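Local coordinates for protein CHAD domain (Ricinus communis, PDB 6QV5) that probably binds inorganic polyphosphate through an all-helical domain of the CHAD family built from four-helix bundles, and carries a zinc ion, at residues A[16-21]-A[30-35]; A[170-175]-A[219-224]; A[177-182]-A[213-218]. All blocks are in the same frame, centred on the assembly; numbering follows the deposited sequence.

Interaction 1 of 3, residues A[16-21]-A[30-35]; sequences QALALD and FPAILG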
loop_
_atom_site.group_PDB
_atom_site.type_symbol
_atom_site.label_atom_id
_atom_site.label_comp_id
_atom_site.label_asym_id
_atom_site.label_seq_id
_atom_site.Cartn_x
_atom_site.Cartn_y
_atom_site.Cartn_z
ATOM N N GLN A 16 10.170 -9.184 -5.948
ATOM C CA GLN A 16 10.699 -10.051 -7.002
ATOM C C GLN A 16 9.595 -10.437 -7.982
ATOM O O GLN A 16 8.471 -10.721 -7.558
ATOM C CB GLN A 16 11.340 -11.309 -6.396
ATOM C CG GLN A 16 12.827 -11.437 -6.692
ATOM C CD GLN A 16 13.378 -12.763 -6.229
ATOM O OE1 GLN A 16 13.854 -12.905 -5.100
ATOM N NE2 GLN A 16 13.328 -13.764 -7.096
ATOM N N ALA A 17 9.908 -10.413 -9.295
ATOM C CA ALA A 17 8.971 -10.757 -10.365
ATOM C C ALA A 17 8.581 -12.233 -10.266
ATOM O O ALA A 17 9.440 -13.112 -10.374
ATOM C CB ALA A 17 9.584 -10.452 -11.724
ATOM N N LEU A 18 7.294 -12.491 -9.986
ATOM C CA LEU A 18 6.767 -13.843 -9.829
ATOM C C LEU A 18 6.128 -14.344 -11.125
ATOM O O LEU A 18 5.030 -13.916 -11.490
ATOM C CB LEU A 18 5.788 -13.911 -8.638
ATOM C CG LEU A 18 5.380 -15.304 -8.144
ATOM C CD1 LEU A 18 6.495 -15.965 -7.340
ATOM C CD2 LEU A 18 4.139 -15.221 -7.290
ATOM N N ALA A 19 6.842 -15.237 -11.829
ATOM C CA ALA A 19 6.386 -15.824 -13.086
ATOM C C ALA A 19 5.943 -17.275 -12.867
ATOM O O ALA A 19 6.757 -18.203 -12.926
ATOM C CB ALA A 19 7.479 -15.734 -14.144
ATOM N N LEU A 20 4.646 -17.455 -12.568
ATOM C CA LEU A 20 4.042 -18.766 -12.332
ATOM C C LEU A 20 3.755 -19.466 -13.655
ATOM O O LEU A 20 3.460 -18.798 -14.652
ATOM C CB LEU A 20 2.727 -18.629 -11.537
ATOM C CG LEU A 20 2.815 -18.198 -10.071
ATOM C CD1 LEU A 20 1.494 -17.628 -9.604
ATOM C CD2 LEU A 20 3.217 -19.359 -9.168
ATOM N N ASP A 21 3.818 -20.811 -13.658
ATOM C CA ASP A 21 3.517 -21.626 -14.835
ATOM C C ASP A 21 2.010 -21.584 -15.104
ATOM O O ASP A 21 1.227 -21.415 -14.165
ATOM C CB ASP A 21 3.981 -23.080 -14.629
ATOM C CG ASP A 21 5.486 -23.267 -14.583
ATOM O OD1 ASP A 21 6.156 -22.959 -15.596
ATOM O OD2 ASP A 21 5.992 -23.746 -13.546
ATOM N N PHE A 30 -0.227 -20.332 -4.053
ATOM C CA PHE A 30 -0.427 -19.803 -2.696
ATOM C C PHE A 30 0.896 -19.628 -1.910
ATOM O O PHE A 30 1.133 -18.509 -1.453
ATOM C CB PHE A 30 -1.455 -20.662 -1.933
ATOM C CG PHE A 30 -1.671 -20.383 -0.465
ATOM C CD1 PHE A 30 -2.609 -19.445 -0.048
ATOM C CD2 PHE A 30 -1.014 -21.132 0.506
ATOM C CE1 PHE A 30 -2.846 -19.223 1.311
ATOM C CE2 PHE A 30 -1.243 -20.902 1.865
ATOM C CZ PHE A 30 -2.164 -19.955 2.259
ATOM N N PRO A 31 1.793 -20.648 -1.765
ATOM C CA PRO A 31 3.048 -20.402 -1.033
ATOM C C PRO A 31 4.047 -19.545 -1.814
ATOM O O PRO A 31 4.914 -18.927 -1.199
ATOM C CB PRO A 31 3.584 -21.809 -0.760
ATOM C CG PRO A 31 3.054 -22.630 -1.865
ATOM C CD PRO A 31 1.718 -22.051 -2.230
ATOM N N ALA A 32 3.929 -19.507 -3.158
ATOM C CA ALA A 32 4.797 -18.705 -4.021
ATOM C C ALA A 32 4.437 -17.221 -3.920
ATOM O O ALA A 32 5.340 -16.386 -3.880
ATOM C CB ALA A 32 4.704 -19.178 -5.462
ATOM N N ILE A 33 3.120 -16.901 -3.857
ATOM C CA ILE A 33 2.576 -15.541 -3.728
ATOM C C ILE A 33 2.888 -14.978 -2.334
ATOM O O ILE A 33 3.448 -13.883 -2.235
ATOM C CB ILE A 33 1.052 -15.498 -4.083
ATOM C CG1 ILE A 33 0.833 -15.660 -5.602
ATOM C CG2 ILE A 33 0.363 -14.218 -3.561
ATOM C CD1 ILE A 33 -0.501 -16.245 -6.012
ATOM N N LEU A 34 2.533 -15.730 -1.267
ATOM C CA LEU A 34 2.773 -15.316 0.119
ATOM C C LEU A 34 4.256 -15.274 0.475
ATOM O O LEU A 34 4.669 -14.399 1.234
ATOM C CB LEU A 34 1.990 -16.178 1.121
ATOM C CG LEU A 34 0.471 -15.976 1.187
ATOM C CD1 LEU A 34 -0.146 -16.961 2.138
ATOM C CD2 LEU A 34 0.102 -14.562 1.640
ATOM N N GLY A 35 5.033 -16.198 -0.097
ATOM C CA GLY A 35 6.479 -16.277 0.084
ATOM C C GLY A 35 7.186 -15.076 -0.515
ATOM O O GLY A 35 8.163 -14.585 0.054
#
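Leu18 and Leu20, in an extended, irregular run ahead of helix 26-42, turn their side chains onto Ala32 and Ile33 of that helix. The arrangement is an N-terminal arm lying on the first helix of an all-helical fold: residues 18 and 20, two apart in a chain without regular helix or strand, both face the helix. The closest alpha carbons, those of Leu18 and Ile33, are 7.6 Å apart, and the side chains of Leu18, Ala32 and Ile33 meet across that gap.

Leu18 buries the most surface. Its CG stands anti to the backbone N (chi1 -167°), and the two methyls beyond it divide the work. CD1 rests 3.7 Å from Ala32 O, with Ala32 CB a little farther off, while CD2 reaches Ile33; the Leu18 and Ile33 side chains cross at about a right angle. Ala32 suits its place because a lone methyl lets Leu18 come near the main-chain oxygen of Ala32, and Ala32 CB itself receives Leu20 CD2 at 4.0 Å. Ile33, more deeply buried, also packs on Phe74 and Ala70. No hydrogen bond joins the segments themselves, but just upstream Gln16 O is bonded to Asn36 ND2, a polar tie between the arm and the same helix. Leu18 CD2 sits 3.7 Å from Ile33 CG1.

Interaction 2 of 3, residues A[170-175]-A[219-224]; sequences SAAHFS and HGLYRS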
loop_
_atom_site.group_PDB
_atom_site.type_symbol
_atom_site.label_atom_id
_atom_site.label_comp_id
_atom_site.label_asym_id
_atom_site.label_seq_id
_atom_site.Cartn_x
_atom_site.Cartn_y
_atom_site.Cartn_z
ATOM N N SER A 170 -6.554 -25.772 -9.816
ATOM C CA SER A 170 -5.437 -25.069 -10.448
ATOM C C SER A 170 -5.426 -23.587 -10.058
ATOM O O SER A 170 -6.411 -23.089 -9.505
ATOM C CB SER A 170 -5.513 -25.215 -11.966
ATOM O OG SER A 170 -6.687 -24.612 -12.486
ATOM N N ALA A 171 -4.313 -22.888 -10.349
ATOM C CA ALA A 171 -4.158 -21.458 -10.076
ATOM C C ALA A 171 -5.028 -20.627 -11.024
ATOM O O ALA A 171 -5.521 -19.574 -10.622
ATOM C CB ALA A 171 -2.700 -21.050 -10.212
ATOM N N ALA A 172 -5.224 -21.115 -12.273
ATOM C CA ALA A 172 -6.031 -20.473 -13.315
ATOM C C ALA A 172 -7.514 -20.405 -12.947
ATOM O O ALA A 172 -8.163 -19.400 -13.242
ATOM C CB ALA A 172 -5.848 -21.197 -14.641
ATOM N N HIS A 173 -8.042 -21.466 -12.297
ATOM C CA HIS A 173 -9.435 -21.550 -11.854
ATOM C C HIS A 173 -9.704 -20.565 -10.714
ATOM O O HIS A 173 -10.765 -19.940 -10.691
ATOM C CB HIS A 173 -9.785 -22.983 -11.421
ATOM C CG HIS A 173 -11.247 -23.198 -11.170
ATOM N ND1 HIS A 173 -12.080 -23.709 -12.151
ATOM C CD2 HIS A 173 -11.977 -22.963 -10.055
ATOM C CE1 HIS A 173 -13.283 -23.770 -11.604
ATOM N NE2 HIS A 173 -13.271 -23.327 -10.344
ATOM N N PHE A 174 -8.751 -20.439 -9.769
ATOM C CA PHE A 174 -8.863 -19.531 -8.630
ATOM C C PHE A 174 -8.703 -18.072 -9.061
ATOM O O PHE A 174 -9.490 -17.230 -8.626
ATOM C CB PHE A 174 -7.849 -19.898 -7.527
ATOM C CG PHE A 174 -7.865 -18.977 -6.327
ATOM C CD1 PHE A 174 -8.799 -19.144 -5.312
ATOM C CD2 PHE A 174 -6.943 -17.942 -6.213
ATOM C CE1 PHE A 174 -8.821 -18.285 -4.211
ATOM C CE2 PHE A 174 -6.971 -17.078 -5.115
ATOM C CZ PHE A 174 -7.904 -17.261 -4.118
ATOM N N SER A 175 -7.677 -17.776 -9.891
ATOM C CA SER A 175 -7.375 -16.426 -10.371
ATOM C C SER A 175 -8.498 -15.799 -11.185
ATOM O O SER A 175 -8.750 -14.610 -11.014
ATOM C CB SER A 175 -6.069 -16.398 -11.157
ATOM O OG SER A 175 -6.153 -17.180 -12.337
ATOM N N HIS A 219 0.884 -13.091 -12.534
ATOM C CA HIS A 219 1.514 -12.480 -13.712
ATOM C C HIS A 219 1.680 -13.429 -14.916
ATOM O O HIS A 219 1.276 -13.070 -16.024
ATOM C CB HIS A 219 2.860 -11.833 -13.322
ATOM C CG HIS A 219 3.659 -11.320 -14.481
ATOM N ND1 HIS A 219 4.838 -11.930 -14.867
ATOM C CD2 HIS A 219 3.409 -10.282 -15.313
ATOM C CE1 HIS A 219 5.272 -11.242 -15.911
ATOM N NE2 HIS A 219 4.444 -10.243 -16.218
ATOM N N GLY A 220 2.259 -14.609 -14.690
ATOM C CA GLY A 220 2.506 -15.601 -15.735
ATOM C C GLY A 220 1.301 -16.387 -16.225
ATOM O O GLY A 220 1.452 -17.283 -17.060
ATOM N N LEU A 221 0.099 -16.051 -15.722
ATOM C CA LEU A 221 -1.169 -16.706 -16.053
ATOM C C LEU A 221 -1.992 -15.943 -17.100
ATOM O O LEU A 221 -2.866 -16.534 -17.737
ATOM C CB LEU A 221 -2.000 -16.868 -14.766
ATOM C CG LEU A 221 -1.927 -18.211 -14.030
ATOM C CD1 LEU A 221 -0.570 -18.426 -13.374
ATOM C CD2 LEU A 221 -2.982 -18.279 -12.957
ATOM N N TYR A 222 -1.723 -14.635 -17.267
ATOM C CA TYR A 222 -2.455 -13.754 -18.180
ATOM C C TYR A 222 -1.579 -13.195 -19.317
ATOM O O TYR A 222 -0.350 -13.249 -19.226
ATOM C CB TYR A 222 -3.126 -12.618 -17.383
ATOM C CG TYR A 222 -4.177 -13.082 -16.395
ATOM C CD1 TYR A 222 -5.526 -13.086 -16.732
ATOM C CD2 TYR A 222 -3.824 -13.494 -15.112
ATOM C CE1 TYR A 222 -6.497 -13.511 -15.828
ATOM C CE2 TYR A 222 -4.784 -13.935 -14.204
ATOM C CZ TYR A 222 -6.123 -13.932 -14.563
ATOM O OH TYR A 222 -7.078 -14.351 -13.671
ATOM N N ARG A 223 -2.226 -12.668 -20.389
ATOM C CA ARG A 223 -1.587 -12.086 -21.580
ATOM C C ARG A 223 -0.649 -10.928 -21.225
ATOM O O ARG A 223 -1.022 -10.061 -20.436
ATOM C CB ARG A 223 -2.645 -11.633 -22.595
ATOM N N SER A 224 0.567 -10.928 -21.805
ATOM C CA SER A 224 1.623 -9.942 -21.548
ATOM C C SER A 224 1.284 -8.496 -21.939
ATOM O O SER A 224 1.567 -7.586 -21.159
ATOM C CB SER A 224 2.928 -10.370 -22.213
ATOM O OG SER A 224 3.399 -11.595 -21.675
#
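Ala172, in the first turn of helix 171-192, and Leu221, in the loop that follows helix 198-217, bring their alpha carbons to 6.7 Å, the nearest backbone approach between 170-175 and 219-224. Leu221 spends one methyl on the helix: CD2 lies 3.9 Å from Ala171 CB and 3.7 Å from Ala172 N, against the start of the helix where small residues let a leucine branch come close to the main chain. Ser170 is the N-cap of that helix, its OG receiving a weak bond from His173 N.

Ser175 is the polar member of the group. Its OG occupies the crowded position between the backbone N and the carbonyl carbon (chi1 64°), folded back toward the preceding turn, where Ala171 O at 3.0 Å and Ala172 O are both possible acceptors for its one proton. Tyr222 OH, 3.3 Å from Ser175 OG, is a third and weaker candidate, and it also lies 3.1 Å from Ser175 O. A small hydroxyl fits here because helix carbonyls can satisfy it in a buried setting, while Ser175 OG also touches Leu221 CD2 at 3.4 Å.

Helix 26-42 adjoins the helix start, with Ala29 touching Ala171; the C-terminal residues also pack on the loop, Leu301 against Tyr222, and Arg302 shares a backbone hydrogen bond with Leu221.

Interaction 3 of 3, residues A[177-182]-A[213-218]; sequences QIMQHL and YALEFF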
loop_
_atom_site.group_PDB
_atom_site.type_symbol
_atom_site.label_atom_id
_atom_site.label_comp_id
_atom_site.label_asym_id
_atom_site.label_seq_id
_atom_site.Cartn_x
_atom_site.Cartn_y
_atom_site.Cartn_z
ATOM N N GLN A 177 -11.766 -16.324 -10.941
ATOM C CA GLN A 177 -12.866 -16.006 -10.024
ATOM C C GLN A 177 -12.581 -14.705 -9.266
ATOM O O GLN A 177 -13.485 -13.884 -9.099
ATOM C CB GLN A 177 -13.109 -17.162 -9.037
ATOM C CG GLN A 177 -13.665 -18.432 -9.681
ATOM C CD GLN A 177 -13.705 -19.603 -8.727
ATOM O OE1 GLN A 177 -12.718 -19.942 -8.062
ATOM N NE2 GLN A 177 -14.849 -20.266 -8.655
ATOM N N ILE A 178 -11.318 -14.520 -8.825
ATOM C CA ILE A 178 -10.837 -13.341 -8.095
ATOM C C ILE A 178 -10.742 -12.129 -9.039
ATOM O O ILE A 178 -11.213 -11.047 -8.683
ATOM C CB ILE A 178 -9.497 -13.657 -7.347
ATOM C CG1 ILE A 178 -9.660 -14.794 -6.290
ATOM C CG2 ILE A 178 -8.832 -12.408 -6.735
ATOM C CD1 ILE A 178 -10.622 -14.537 -5.043
ATOM N N MET A 179 -10.150 -12.323 -10.238
ATOM C CA MET A 179 -9.985 -11.282 -11.259
ATOM C C MET A 179 -11.318 -10.759 -11.788
ATOM O O MET A 179 -11.414 -9.571 -12.091
ATOM C CB MET A 179 -9.078 -11.758 -12.405
ATOM C CG MET A 179 -7.968 -10.778 -12.754
ATOM S SD MET A 179 -6.852 -10.360 -11.382
ATOM C CE MET A 179 -5.774 -11.771 -11.387
ATOM N N GLN A 180 -12.347 -11.633 -11.879
ATOM C CA GLN A 180 -13.692 -11.241 -12.311
ATOM C C GLN A 180 -14.344 -10.370 -11.239
ATOM O O GLN A 180 -14.951 -9.358 -11.578
ATOM C CB GLN A 180 -14.570 -12.465 -12.616
ATOM C CG GLN A 180 -14.504 -12.916 -14.074
ATOM C CD GLN A 180 -15.325 -14.155 -14.367
ATOM O OE1 GLN A 180 -16.138 -14.621 -13.557
ATOM N NE2 GLN A 180 -15.128 -14.722 -15.549
ATOM N N HIS A 181 -14.182 -10.748 -9.951
ATOM C CA HIS A 181 -14.716 -10.017 -8.800
ATOM C C HIS A 181 -14.035 -8.657 -8.613
ATOM O O HIS A 181 -14.731 -7.678 -8.349
ATOM C CB HIS A 181 -14.635 -10.868 -7.515
ATOM C CG HIS A 181 -14.883 -10.094 -6.254
ATOM N ND1 HIS A 181 -13.848 -9.761 -5.395
ATOM C CD2 HIS A 181 -16.034 -9.567 -5.772
ATOM C CE1 HIS A 181 -14.403 -9.070 -4.413
ATOM N NE2 HIS A 181 -15.716 -8.924 -4.597
ATOM N N LEU A 182 -12.693 -8.597 -8.748
ATOM C CA LEU A 182 -11.920 -7.363 -8.581
ATOM C C LEU A 182 -12.135 -6.345 -9.697
ATOM O O LEU A 182 -12.155 -5.148 -9.411
ATOM C CB LEU A 182 -10.424 -7.641 -8.374
ATOM C CG LEU A 182 -10.019 -8.135 -6.978
ATOM C CD1 LEU A 182 -8.599 -8.625 -6.977
ATOM C CD2 LEU A 182 -10.183 -7.047 -5.921
ATOM N N TYR A 213 -2.059 -5.525 -7.401
ATOM C CA TYR A 213 -1.346 -6.576 -6.672
ATOM C C TYR A 213 -1.714 -7.983 -7.146
ATOM O O TYR A 213 -0.811 -8.777 -7.416
ATOM C CB TYR A 213 -1.529 -6.435 -5.145
ATOM C CG TYR A 213 -0.987 -5.156 -4.537
ATOM C CD1 TYR A 213 0.142 -4.530 -5.064
ATOM C CD2 TYR A 213 -1.550 -4.618 -3.383
ATOM C CE1 TYR A 213 0.653 -3.362 -4.497
ATOM C CE2 TYR A 213 -1.038 -3.460 -2.800
ATOM C CZ TYR A 213 0.065 -2.835 -3.359
ATOM O OH TYR A 213 0.570 -1.693 -2.786
ATOM N N ALA A 214 -3.029 -8.274 -7.284
ATOM C CA ALA A 214 -3.547 -9.571 -7.740
ATOM C C ALA A 214 -3.048 -9.938 -9.137
ATOM O O ALA A 214 -2.718 -11.099 -9.377
ATOM C CB ALA A 214 -5.064 -9.576 -7.708
ATOM N N LEU A 215 -2.959 -8.947 -10.041
ATOM C CA LEU A 215 -2.467 -9.151 -11.401
ATOM C C LEU A 215 -0.950 -9.376 -11.421
ATOM O O LEU A 215 -0.452 -10.070 -12.307
ATOM C CB LEU A 215 -2.881 -7.980 -12.306
ATOM C CG LEU A 215 -2.993 -8.262 -13.807
ATOM C CD1 LEU A 215 -4.058 -9.323 -14.115
ATOM C CD2 LEU A 215 -3.317 -6.995 -14.557
ATOM N N GLU A 216 -0.224 -8.812 -10.435
ATOM C CA GLU A 216 1.222 -8.991 -10.288
ATOM C C GLU A 216 1.520 -10.372 -9.698
ATOM O O GLU A 216 2.551 -10.963 -10.026
ATOM C CB GLU A 216 1.826 -7.894 -9.403
ATOM C CG GLU A 216 2.033 -6.565 -10.110
ATOM C CD GLU A 216 2.472 -5.404 -9.232
ATOM O OE1 GLU A 216 2.195 -5.426 -8.010
ATOM O OE2 GLU A 216 3.087 -4.461 -9.778
ATOM N N PHE A 217 0.615 -10.882 -8.827
ATOM C CA PHE A 217 0.723 -12.198 -8.189
ATOM C C PHE A 217 0.551 -13.317 -9.216
ATOM O O PHE A 217 1.351 -14.252 -9.236
ATOM C CB PHE A 217 -0.313 -12.361 -7.057
ATOM C CG PHE A 217 -0.182 -11.456 -5.852
ATOM C CD1 PHE A 217 1.069 -11.074 -5.378
ATOM C CD2 PHE A 217 -1.306 -11.047 -5.146
ATOM C CE1 PHE A 217 1.188 -10.256 -4.252
ATOM C CE2 PHE A 217 -1.186 -10.226 -4.021
ATOM C CZ PHE A 217 0.061 -9.839 -3.581
ATOM N N PHE A 218 -0.490 -13.212 -10.065
ATOM C CA PHE A 218 -0.808 -14.181 -11.116
ATOM C C PHE A 218 -0.343 -13.649 -12.488
ATOM O O PHE A 218 -1.068 -13.760 -13.478
ATOM C CB PHE A 218 -2.321 -14.492 -11.112
ATOM C CG PHE A 218 -2.877 -15.030 -9.812
ATOM C CD1 PHE A 218 -2.795 -16.385 -9.509
ATOM C CD2 PHE A 218 -3.518 -14.189 -8.910
ATOM C CE1 PHE A 218 -3.330 -16.885 -8.319
ATOM C CE2 PHE A 218 -4.044 -14.688 -7.715
ATOM C CZ PHE A 218 -3.948 -16.033 -7.428
#
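Met179 reaches Ala214 and Leu215 through a doubly bent side chain: chi2 (58°) turns SD, and chi3 (80°) turns CE, away from an extended course, and the sulphur and terminal methyl arrive against helix 198-217. There SD lies 4.0 Å from Leu215 CD1, the two side chains crossing at about a right angle, while CE stops 3.7 Å from Ala214 O and 4.1 Å from Phe218 CD2, approaching that ring obliquely.

The two short helical segments run nearly antiparallel, at 157°, with axes 10.8 Å apart. A long, flexible methionine can span the gap, and the small Ala214 lets its tip come up to the Ala214 carbonyl oxygen. Ala214 CB is met by Leu182 CD1 at 3.7 Å and by Met179 SD at 4.2 Å, from residues three apart, about one turn. Phe218, the first residue past the helix, also touches Ile33 of helix 26-42, and Leu215 meets Leu231 of helix 224-260.

No hydrogen bond crosses between the segments. The pairing therefore rests on dispersion and the burial of apolar surface, with the polarisable sulphur against aliphatic groups and its methyl beside the Phe218 ring.

Overall arrangement
The three contacts form one continuous packed region. The centres of interactions 1 and 2 are about 11 Å apart. Those of interactions 1 and 3 are about 13 Å apart, and those of interactions 2 and 3 about 9 Å. Interactions 2 and 3 share helix 171-192, and Tyr222 OH comes 3.5 Å from Met179 CB where they join. The arm 16-21 bridges to both: Leu20 CB lies 3.8 Å from Leu221 CD1, and Leu20 CD1 is 3.4 Å from Phe217 O. Phe218 of interaction 3 also touches Ser175 and Phe174 of interaction 2. All lie on the same side of the chain's centre and away from the zinc site of His52 and His138.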